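Apical membrane antigen AMA1 (Toxoplasma gondii ME49, PDB 4YIV) serves as an essential microneme protein of host cell invasion, forming part of the ringlike moving junction between parasite and target cell membranes. Local coordinates at residues A[41-46]-A[52-57]; A[153-158]-A[172-177]; A[12-17]-A[22-27]. All coordinates share one frame; numbering follows the deposited sequence.

Contact 1. Residues A[41-46]-A[52-57]; sequences LGQDKE and YREPAG. With CO (cobalt (II) ion), chain G.
Gln43 and Glu54 add a side-chain hydrogen bond to the backbone bonds that already pair them in a short hairpin. Lying alongside each other and pointing the same way, the two meet where Gln43 NE2 donates to Glu54 OE1 at 2.8 Å; the oxygen sits in the amide plane, yet the donor arrives from above the carboxylate plane. The same OE1 takes a salt bridge from Lys45 NZ, also at 2.8 Å, on its syn lone pair, so two donors grip one oxygen. Lys45 reaches it because its chain bends at chi2 (-72°) and again at chi4. The other oxygen, OE2, is hydrogen-bonded to Tyr216 OH and Arg156 N; with both oxygens held, rotation of the carboxylate should be limited. Beside this cluster Ala56 CB packs 3.4 Å from Gln43 CD, while water 2 joins Gln43 OE1 to the carbonyl of Ala56.

Asp44 and Arg53 occupy the reverse face of the hairpin. The Arg53 guanidinium has Leu41 CB over the centre of one face, 3.6 Å above its plane, and its NH1 and NH2 are hydrogen-bonded to the backbone carbonyls of Asp279 and Pro291, respectively. Arg53 NE donates to water 1, which also binds cobalt; Asp44 OD1 lies 2.3 Å from that ion, and His292 supplies a further ligand.

Behind these side chains stand the backbone pairs Gln43 with Glu54 and Lys45 with Tyr52, each joined by two hydrogen bonds, with the non-hydrogen-bonded pair Asp44 and Arg53 between them. Gly42 and Gln43 both face Glu54, a classic beta bulge at the open end of the antiparallel hairpin formed by strands 43-47 and 50-54.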
loop_
_atom_site.group_PDB
_atom_site.type_symbol
_atom_site.label_atom_id
_atom_site.label_comp_id
_atom_site.label_asym_id
_atom_site.label_seq_id
_atom_site.Cartn_x
_atom_site.Cartn_y
_atom_site.Cartn_z
ATOM N N LEU A 41 7.279 0.195 9.587
ATOM C CA LEU A 41 8.503 0.550 10.351
ATOM C C LEU A 41 9.420 -0.670 10.442
ATOM O O LEU A 41 9.755 -1.137 11.533
ATOM C CB LEU A 41 8.124 1.067 11.741
ATOM C CG LEU A 41 7.355 2.391 11.708
ATOM C CD1 LEU A 41 6.850 2.693 13.128
ATOM C CD2 LEU A 41 8.209 3.531 11.213
ATOM N N GLY A 42 9.763 -1.231 9.284
ATOM C CA GLY A 42 10.405 -2.538 9.229
ATOM C C GLY A 42 11.899 -2.521 9.519
ATOM O O GLY A 42 12.484 -3.573 9.764
ATOM N N GLN A 43 12.509 -1.341 9.508
ATOM C CA GLN A 43 13.960 -1.200 9.720
ATOM C C GLN A 43 14.313 -0.190 10.804
ATOM O O GLN A 43 13.452 0.503 11.360
ATOM C CB GLN A 43 14.664 -0.794 8.394
ATOM C CG GLN A 43 14.928 -2.009 7.493
ATOM C CD GLN A 43 15.207 -1.725 6.009
ATOM O OE1 GLN A 43 15.229 -2.660 5.214
ATOM N NE2 GLN A 43 15.409 -0.467 5.635
ATOM N N ASP A 44 15.611 -0.077 11.076
ATOM C CA ASP A 44 16.105 0.878 12.053
ATOM C C ASP A 44 17.422 1.410 11.550
ATOM O O ASP A 44 18.254 0.631 11.084
ATOM C CB ASP A 44 16.304 0.236 13.428
ATOM C CG ASP A 44 15.057 -0.469 13.929
ATOM O OD1 ASP A 44 14.868 -1.644 13.553
ATOM O OD2 ASP A 44 14.287 0.181 14.670
ATOM N N LYS A 45 17.626 2.714 11.652
ATOM C CA LYS A 45 18.860 3.317 11.169
ATOM C C LYS A 45 19.280 4.393 12.133
ATOM O O LYS A 45 18.442 5.019 12.771
ATOM C CB LYS A 45 18.688 3.907 9.775
ATOM C CG LYS A 45 18.297 2.893 8.708
ATOM C CD LYS A 45 19.464 1.994 8.384
ATOM C CE LYS A 45 19.101 0.869 7.456
ATOM N NZ LYS A 45 18.391 1.317 6.268
ATOM N N GLU A 46 20.586 4.591 12.241
ATOM C CA GLU A 46 21.174 5.551 13.164
ATOM C C GLU A 46 21.376 6.956 12.602
ATOM O O GLU A 46 21.949 7.136 11.525
ATOM C CB GLU A 46 22.518 4.974 13.630
ATOM C CG GLU A 46 23.110 5.715 14.794
ATOM C CD GLU A 46 24.477 5.184 15.151
ATOM O OE1 GLU A 46 24.634 3.935 15.205
ATOM O OE2 GLU A 46 25.393 6.015 15.338
ATOM N N TYR A 52 16.604 5.092 14.966
ATOM C CA TYR A 52 15.230 5.472 14.587
ATOM C C TYR A 52 14.580 4.390 13.746
ATOM O O TYR A 52 15.202 3.761 12.880
ATOM C CB TYR A 52 15.203 6.798 13.821
ATOM C CG TYR A 52 15.595 8.003 14.636
ATOM C CD1 TYR A 52 14.692 8.606 15.484
ATOM C CD2 TYR A 52 16.872 8.530 14.554
ATOM C CE1 TYR A 52 15.048 9.693 16.239
ATOM C CE2 TYR A 52 17.239 9.629 15.284
ATOM C CZ TYR A 52 16.321 10.205 16.138
ATOM O OH TYR A 52 16.665 11.299 16.880
ATOM N N ARG A 53 13.307 4.158 14.007
ATOM C CA ARG A 53 12.568 3.229 13.213
ATOM C C ARG A 53 12.329 3.821 11.791
ATOM O O ARG A 53 11.975 5.004 11.619
ATOM C CB ARG A 53 11.234 2.885 13.882
ATOM C CG ARG A 53 11.335 2.366 15.327
ATOM C CD ARG A 53 10.013 1.710 15.765
ATOM N NE ARG A 53 9.863 0.423 15.098
ATOM C CZ ARG A 53 8.751 -0.297 15.126
ATOM N NH1 ARG A 53 7.710 0.133 15.817
ATOM N NH2 ARG A 53 8.695 -1.446 14.501
ATOM N N GLU A 54 12.500 2.967 10.792
ATOM C CA GLU A 54 12.564 3.391 9.386
ATOM C C GLU A 54 11.580 2.580 8.554
ATOM O O GLU A 54 11.604 1.337 8.597
ATOM C CB GLU A 54 13.991 3.206 8.841
ATOM C CG GLU A 54 14.188 3.723 7.407
ATOM C CD GLU A 54 15.458 3.205 6.752
ATOM O OE1 GLU A 54 15.817 2.025 6.948
ATOM O OE2 GLU A 54 16.111 3.995 6.047
ATOM N N PRO A 55 10.721 3.261 7.791
ATOM C CA PRO A 55 9.913 2.461 6.870
ATOM C C PRO A 55 10.777 1.718 5.841
ATOM O O PRO A 55 11.793 2.261 5.416
ATOM C CB PRO A 55 9.029 3.503 6.185
ATOM C CG PRO A 55 8.958 4.655 7.193
ATOM C CD PRO A 55 10.339 4.690 7.750
ATOM N N ALA A 56 10.343 0.529 5.455
ATOM C CA ALA A 56 11.200 -0.406 4.718
ATOM C C ALA A 56 10.534 -1.185 3.610
ATOM O O ALA A 56 11.196 -1.954 2.887
ATOM C CB ALA A 56 11.789 -1.409 5.722
ATOM N N GLY A 57 9.222 -1.085 3.524
ATOM C CA GLY A 57 8.447 -1.949 2.643
ATOM C C GLY A 57 8.783 -1.662 1.185
ATOM O O GLY A 57 9.108 -0.525 0.832
HETATM CO CO CO G . 12.911 -2.195 14.613
HETATM O O HOH W 1 11.765 -0.868 13.032
HETATM O O HOH W 2 13.753 -2.971 2.783
#

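Contact 2. Residues A[153-158]-A[172-177]; sequences TKYRYP and YVSMQL. With GOL (glycerol), chain K.
Tyr155 and Ser174 provide the direct polar link between these two loop segments: the phenol OH and Ser174 OG lie 2.8 Å apart, the serine oxygen near the plane of the ring at its edge. Ser174 directs its CB toward 153-158, and a chi1 of 53° then presents OG to the phenol. Tyr155 OH is also hydrogen-bonded to the carbonyl of Arg53.

A glycerol, probably from the crystallisation liquor, adds a second polar layer. Its O3 is modelled only 2.5 Å from Ser174 OG, a very short hydrogen bond whose detail deserves caution, and it makes weak hydrogen bonds to Tyr172 O and Tyr155 OH. Glycerol O1 lies over the centre of one face of the Tyr155 ring.

Apolar contacts border the hydroxyls. Pro158 CD rests 3.6 Å from Ser174 CB. The side chains of Tyr157 and Tyr172 lie side by side, their rings meeting obliquely with planes 40° apart, and Tyr157 CE1 packs 3.8 Å from Tyr172 CD1.

The direct polar link within the protein is thus a single hydroxyl pair, bordered by Pro158 and the tyrosines; Tyr155 OH carries it on to Arg53 O, and glycerol fills out the polar side.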
loop_
_atom_site.group_PDB
_atom_site.type_symbol
_atom_site.label_atom_id
_atom_site.label_comp_id
_atom_site.label_asym_id
_atom_site.label_seq_id
_atom_site.Cartn_x
_atom_site.Cartn_y
_atom_site.Cartn_z
ATOM N N THR A 153 23.714 10.002 6.448
ATOM C CA THR A 153 23.396 8.786 7.191
ATOM C C THR A 153 22.852 7.735 6.245
ATOM O O THR A 153 22.769 7.961 5.023
ATOM C CB THR A 153 22.362 9.078 8.334
ATOM O OG1 THR A 153 21.062 9.316 7.769
ATOM C CG2 THR A 153 22.779 10.309 9.159
ATOM N N LYS A 154 22.468 6.585 6.796
ATOM C CA LYS A 154 21.769 5.556 6.040
ATOM C C LYS A 154 20.241 5.555 6.271
ATOM O O LYS A 154 19.556 4.623 5.836
ATOM C CB LYS A 154 22.333 4.192 6.384
ATOM C CG LYS A 154 23.834 4.050 6.017
ATOM C CD LYS A 154 24.222 2.603 5.744
ATOM C CE LYS A 154 25.730 2.445 5.568
ATOM N NZ LYS A 154 26.093 1.022 5.273
ATOM N N TYR A 155 19.722 6.598 6.927
ATOM C CA TYR A 155 18.276 6.710 7.171
ATOM C C TYR A 155 17.652 7.309 5.919
ATOM O O TYR A 155 18.085 8.373 5.473
ATOM C CB TYR A 155 17.957 7.606 8.375
ATOM C CG TYR A 155 16.495 7.483 8.786
ATOM C CD1 TYR A 155 15.487 8.134 8.070
ATOM C CD2 TYR A 155 16.120 6.657 9.831
ATOM C CE1 TYR A 155 14.154 7.995 8.419
ATOM C CE2 TYR A 155 14.795 6.507 10.187
ATOM C CZ TYR A 155 13.810 7.173 9.454
ATOM O OH TYR A 155 12.474 7.042 9.746
ATOM N N ARG A 156 16.645 6.649 5.367
ATOM C CA ARG A 156 15.941 7.177 4.209
ATOM C C ARG A 156 14.464 7.456 4.536
ATOM O O ARG A 156 13.756 6.602 5.091
ATOM C CB ARG A 156 16.053 6.196 3.036
ATOM C CG ARG A 156 17.445 5.982 2.570
ATOM C CD ARG A 156 17.459 4.896 1.528
ATOM N NE ARG A 156 18.758 4.767 0.885
ATOM C CZ ARG A 156 19.782 4.053 1.353
ATOM N NH1 ARG A 156 19.687 3.373 2.504
ATOM N NH2 ARG A 156 20.907 4.020 0.654
ATOM N N TYR A 157 14.012 8.665 4.212
ATOM C CA TYR A 157 12.637 9.065 4.470
ATOM C C TYR A 157 11.669 8.397 3.513
ATOM O O TYR A 157 12.027 8.143 2.343
ATOM C CB TYR A 157 12.482 10.577 4.320
ATOM C CG TYR A 157 13.406 11.378 5.170
ATOM C CD1 TYR A 157 13.222 11.482 6.556
ATOM C CD2 TYR A 157 14.454 12.058 4.587
ATOM C CE1 TYR A 157 14.096 12.244 7.321
ATOM C CE2 TYR A 157 15.311 12.817 5.327
ATOM C CZ TYR A 157 15.137 12.917 6.692
ATOM O OH TYR A 157 16.030 13.697 7.411
ATOM N N PRO A 158 10.430 8.147 3.981
ATOM C CA PRO A 158 9.384 7.672 3.078
ATOM C C PRO A 158 8.904 8.796 2.148
ATOM O O PRO A 158 9.270 9.976 2.317
ATOM C CB PRO A 158 8.299 7.177 4.037
ATOM C CG PRO A 158 8.431 8.101 5.229
ATOM C CD PRO A 158 9.924 8.330 5.362
ATOM N N TYR A 172 9.820 14.189 5.966
ATOM C CA TYR A 172 10.709 14.285 7.109
ATOM C C TYR A 172 10.136 13.582 8.350
ATOM O O TYR A 172 10.883 13.023 9.142
ATOM C CB TYR A 172 10.977 15.740 7.401
ATOM C CG TYR A 172 11.935 15.965 8.554
ATOM C CD1 TYR A 172 13.305 15.813 8.383
ATOM C CD2 TYR A 172 11.464 16.304 9.810
ATOM C CE1 TYR A 172 14.175 16.014 9.415
ATOM C CE2 TYR A 172 12.333 16.511 10.866
ATOM C CZ TYR A 172 13.693 16.364 10.655
ATOM O OH TYR A 172 14.580 16.554 11.686
ATOM N N VAL A 173 8.813 13.610 8.508
ATOM C CA VAL A 173 8.149 12.852 9.571
ATOM C C VAL A 173 7.793 11.480 9.021
ATOM O O VAL A 173 6.965 11.372 8.136
ATOM C CB VAL A 173 6.890 13.568 10.086
ATOM C CG1 VAL A 173 6.191 12.756 11.163
ATOM C CG2 VAL A 173 7.241 14.912 10.650
ATOM N N SER A 174 8.447 10.438 9.530
ATOM C CA SER A 174 8.231 9.091 9.044
ATOM C C SER A 174 7.263 8.371 9.956
ATOM O O SER A 174 6.900 7.236 9.712
ATOM C CB SER A 174 9.550 8.339 8.974
ATOM O OG SER A 174 10.146 8.443 10.252
ATOM N N MET A 175 6.843 9.030 11.033
ATOM C CA MET A 175 5.795 8.444 11.885
ATOM C C MET A 175 4.510 8.336 11.100
ATOM O O MET A 175 4.260 9.139 10.188
ATOM C CB MET A 175 5.549 9.290 13.142
ATOM C CG MET A 175 6.782 9.413 14.014
ATOM S SD MET A 175 6.407 10.211 15.593
ATOM C CE MET A 175 6.180 11.921 15.098
ATOM N N GLN A 176 3.705 7.337 11.444
ATOM C CA GLN A 176 2.440 7.102 10.742
ATOM C C GLN A 176 1.193 7.017 11.646
ATOM O O GLN A 176 0.050 7.198 11.181
ATOM C CB GLN A 176 2.576 5.836 9.927
ATOM C CG GLN A 176 3.531 6.040 8.719
ATOM C CD GLN A 176 4.261 4.743 8.367
ATOM O OE1 GLN A 176 3.672 3.791 7.843
ATOM N NE2 GLN A 176 5.526 4.669 8.753
ATOM N N LEU A 177 1.410 6.738 12.934
ATOM C CA LEU A 177 0.319 6.602 13.892
ATOM C C LEU A 177 0.760 7.113 15.248
ATOM O O LEU A 177 1.806 6.723 15.745
ATOM C CB LEU A 177 -0.103 5.154 14.020
ATOM C CG LEU A 177 -1.222 4.810 15.017
ATOM C CD1 LEU A 177 -2.495 5.364 14.578
ATOM C CD2 LEU A 177 -1.389 3.305 15.143
HETATM C C1 GOL K . 14.601 11.059 12.143
HETATM O O1 GOL K . 15.500 11.119 11.048
HETATM C C2 GOL K . 13.346 10.321 11.733
HETATM O O2 GOL K . 12.502 10.260 12.881
HETATM C C3 GOL K . 12.693 11.156 10.648
HETATM O O3 GOL K . 11.747 10.400 9.930
#

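Contact 3. Residues A[12-17]-A[22-27]; sequences NPFQAN and TFMERF. With CO (cobalt (II) ion), chain I.
Met24 and Phe14, the residues with most surface buried here, show how a short, weakly bonded helical turn and the helix that follows it can pack together largely through apolar contact. Both point their CB atoms at the opposing segment, and the nearest CA atoms, those of Phe14 and Met24, are 7.1 Å apart. The touching atoms are Phe14 CB and Met24 CG, 4.0 Å apart, with the carbonyl oxygen of Phe14 at the same distance from that methylene. Met24 is folded at chi2 (-58°) and chi3 (-65°), a shape that carries its sulfur to the neighbourhood of the aromatic ring. SD lies 5.2 Å from the centroid of Phe14, 52° off the ring normal: an oblique Met-aromatic contact. Leu323 of strand 322-326 touches both side chains, and Cys322 also packs against Phe14.

Gln15 adds a smaller contribution, its side chain crossing that of Met24 at about a right angle near Met24 CB.

The start of the turn at 13-16 is set by Asn12, the N-cap residue, whose OD1 accepts from Phe14 N at 3.0 Å; the donor stands above the amide carbonyl plane, and OD1 lies at the edge of the Phe14 ring. On the second helix Glu25 OE1 lies 2.2 Å from a cobalt ion. His31 and three waters also bind the metal, and His32, part of the site, is hydrogen-bonded to Glu25 OE1.

With no hydrogen bond crossing between them, the segments meet in a mostly apolar contact, while Asn12 and Asn17 cap helix starts and Glu25 binds cobalt.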
loop_
_atom_site.group_PDB
_atom_site.type_symbol
_atom_site.label_atom_id
_atom_site.label_comp_id
_atom_site.label_asym_id
_atom_site.label_seq_id
_atom_site.Cartn_x
_atom_site.Cartn_y
_atom_site.Cartn_z
ATOM N N ASN A 12 -2.923 -27.550 -9.172
ATOM C CA ASN A 12 -3.331 -26.149 -9.130
ATOM C C ASN A 12 -2.947 -25.450 -10.426
ATOM O O ASN A 12 -1.757 -25.267 -10.700
ATOM C CB ASN A 12 -2.674 -25.440 -7.949
ATOM C CG ASN A 12 -3.132 -23.990 -7.800
ATOM O OD1 ASN A 12 -3.971 -23.489 -8.564
ATOM N ND2 ASN A 12 -2.604 -23.324 -6.787
ATOM N N PRO A 13 -3.945 -25.047 -11.228
ATOM C CA PRO A 13 -3.589 -24.404 -12.499
ATOM C C PRO A 13 -2.802 -23.100 -12.321
ATOM O O PRO A 13 -1.980 -22.761 -13.175
ATOM C CB PRO A 13 -4.951 -24.137 -13.152
ATOM C CG PRO A 13 -5.941 -24.176 -12.038
ATOM C CD PRO A 13 -5.400 -25.139 -11.034
ATOM N N PHE A 14 -3.044 -22.400 -11.215
ATOM C CA PHE A 14 -2.396 -21.113 -10.955
ATOM C C PHE A 14 -0.963 -21.241 -10.489
ATOM O O PHE A 14 -0.267 -20.239 -10.334
ATOM C CB PHE A 14 -3.212 -20.315 -9.951
ATOM C CG PHE A 14 -4.591 -20.004 -10.436
ATOM C CD1 PHE A 14 -4.829 -18.874 -11.189
ATOM C CD2 PHE A 14 -5.639 -20.854 -10.168
ATOM C CE1 PHE A 14 -6.082 -18.586 -11.646
ATOM C CE2 PHE A 14 -6.907 -20.570 -10.620
ATOM C CZ PHE A 14 -7.132 -19.438 -11.360
ATOM N N GLN A 15 -0.525 -22.474 -10.273
ATOM C CA GLN A 15 0.883 -22.759 -10.013
ATOM C C GLN A 15 1.454 -23.627 -11.139
ATOM O O GLN A 15 2.662 -23.866 -11.207
ATOM C CB GLN A 15 1.056 -23.447 -8.662
ATOM C CG GLN A 15 0.519 -22.632 -7.496
ATOM C CD GLN A 15 1.089 -21.205 -7.445
ATOM O OE1 GLN A 15 0.341 -20.213 -7.508
ATOM N NE2 GLN A 15 2.416 -21.101 -7.321
ATOM N N ALA A 16 0.570 -24.065 -12.032
ATOM C CA ALA A 16 0.933 -24.970 -13.110
ATOM C C ALA A 16 1.967 -24.353 -14.043
ATOM O O ALA A 16 3.107 -24.813 -14.109
ATOM C CB ALA A 16 -0.316 -25.370 -13.897
ATOM N N ASN A 17 1.559 -23.321 -14.777
ATOM C CA ASN A 17 2.456 -22.664 -15.710
ATOM C C ASN A 17 2.994 -21.364 -15.162
ATOM O O ASN A 17 2.339 -20.671 -14.376
ATOM C CB ASN A 17 1.762 -22.399 -17.027
ATOM C CG ASN A 17 0.641 -21.440 -16.885
ATOM O OD1 ASN A 17 0.847 -20.236 -16.798
ATOM N ND2 ASN A 17 -0.566 -21.962 -16.851
ATOM N N THR A 22 3.825 -16.449 -12.065
ATOM C CA THR A 22 4.399 -15.115 -12.041
ATOM C C THR A 22 3.320 -14.096 -11.705
ATOM O O THR A 22 3.540 -13.197 -10.906
ATOM C CB THR A 22 5.042 -14.765 -13.387
ATOM O OG1 THR A 22 6.121 -15.677 -13.653
ATOM C CG2 THR A 22 5.580 -13.357 -13.359
ATOM N N PHE A 23 2.147 -14.254 -12.309
ATOM C CA PHE A 23 1.055 -13.322 -12.081
ATOM C C PHE A 23 0.613 -13.381 -10.627
ATOM O O PHE A 23 0.467 -12.339 -9.977
ATOM C CB PHE A 23 -0.117 -13.623 -13.013
ATOM C CG PHE A 23 -1.392 -12.895 -12.660
ATOM C CD1 PHE A 23 -1.585 -11.569 -13.018
ATOM C CD2 PHE A 23 -2.396 -13.551 -11.970
ATOM C CE1 PHE A 23 -2.761 -10.908 -12.682
ATOM C CE2 PHE A 23 -3.579 -12.909 -11.638
ATOM C CZ PHE A 23 -3.765 -11.588 -11.988
ATOM N N MET A 24 0.433 -14.592 -10.106
ATOM C CA MET A 24 -0.033 -14.764 -8.733
ATOM C C MET A 24 0.968 -14.303 -7.686
ATOM O O MET A 24 0.567 -13.963 -6.564
ATOM C CB MET A 24 -0.383 -16.219 -8.458
ATOM C CG MET A 24 -1.619 -16.709 -9.180
ATOM S SD MET A 24 -3.125 -15.788 -8.830
ATOM C CE MET A 24 -3.314 -16.172 -7.092
ATOM N N GLU A 25 2.257 -14.319 -8.028
ATOM C CA GLU A 25 3.310 -13.816 -7.137
ATOM C C GLU A 25 3.053 -12.373 -6.655
ATOM O O GLU A 25 3.355 -12.022 -5.517
ATOM C CB GLU A 25 4.672 -13.864 -7.849
ATOM C CG GLU A 25 5.476 -15.128 -7.604
ATOM C CD GLU A 25 6.480 -14.999 -6.457
ATOM O OE1 GLU A 25 7.399 -14.163 -6.541
ATOM O OE2 GLU A 25 6.373 -15.755 -5.472
ATOM N N ARG A 26 2.452 -11.550 -7.501
ATOM C CA ARG A 26 2.283 -10.149 -7.159
ATOM C C ARG A 26 1.404 -9.955 -5.931
ATOM O O ARG A 26 1.374 -8.856 -5.355
ATOM C CB ARG A 26 1.713 -9.372 -8.344
ATOM C CG ARG A 26 0.280 -9.611 -8.628
ATOM C CD ARG A 26 -0.143 -9.011 -9.962
ATOM N NE ARG A 26 0.809 -9.321 -11.022
ATOM C CZ ARG A 26 0.740 -8.853 -12.264
ATOM N NH1 ARG A 26 -0.259 -8.042 -12.632
ATOM N NH2 ARG A 26 1.679 -9.217 -13.133
ATOM N N PHE A 27 0.687 -11.002 -5.530
ATOM C CA PHE A 27 -0.222 -10.883 -4.403
ATOM C C PHE A 27 0.410 -11.289 -3.093
ATOM O O PHE A 27 -0.225 -11.192 -2.044
ATOM C CB PHE A 27 -1.468 -11.706 -4.652
ATOM C CG PHE A 27 -2.265 -11.223 -5.824
ATOM C CD1 PHE A 27 -2.852 -9.980 -5.796
ATOM C CD2 PHE A 27 -2.379 -11.991 -6.981
ATOM C CE1 PHE A 27 -3.573 -9.510 -6.876
ATOM C CE2 PHE A 27 -3.094 -11.530 -8.063
ATOM C CZ PHE A 27 -3.697 -10.297 -8.016
HETATM CO CO CO I . 9.362 -13.634 -5.669
HETATM O O HOH W 3 9.381 -16.116 -5.785
HETATM O O HOH W 4 11.247 -14.545 -5.710
HETATM O O HOH W 5 10.753 -12.051 -6.010
#

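Along the chain contact 3 comes first, then contact 1, then contact 2, each closing before the next opens. Contacts 1 and 2 are neighbours, with centres about 8 Å apart: the hairpin of strands 43-47 and 50-54 lies against the loop leading into strand 159-162 of a five-stranded antiparallel sheet. Probable hydrogen bonds from Tyr155 OH to Arg53 O and from Arg156 N to Glu54 OE2 tie this early piece of sequence to a much later one. Contact 3 stands apart, its centre about 31 Å from contact 1 and about 34 Å from contact 2. The chain from helix 18-25 to strand 43-47 connects contacts 3 and 1, whose nearest atoms are about 12 Å apart.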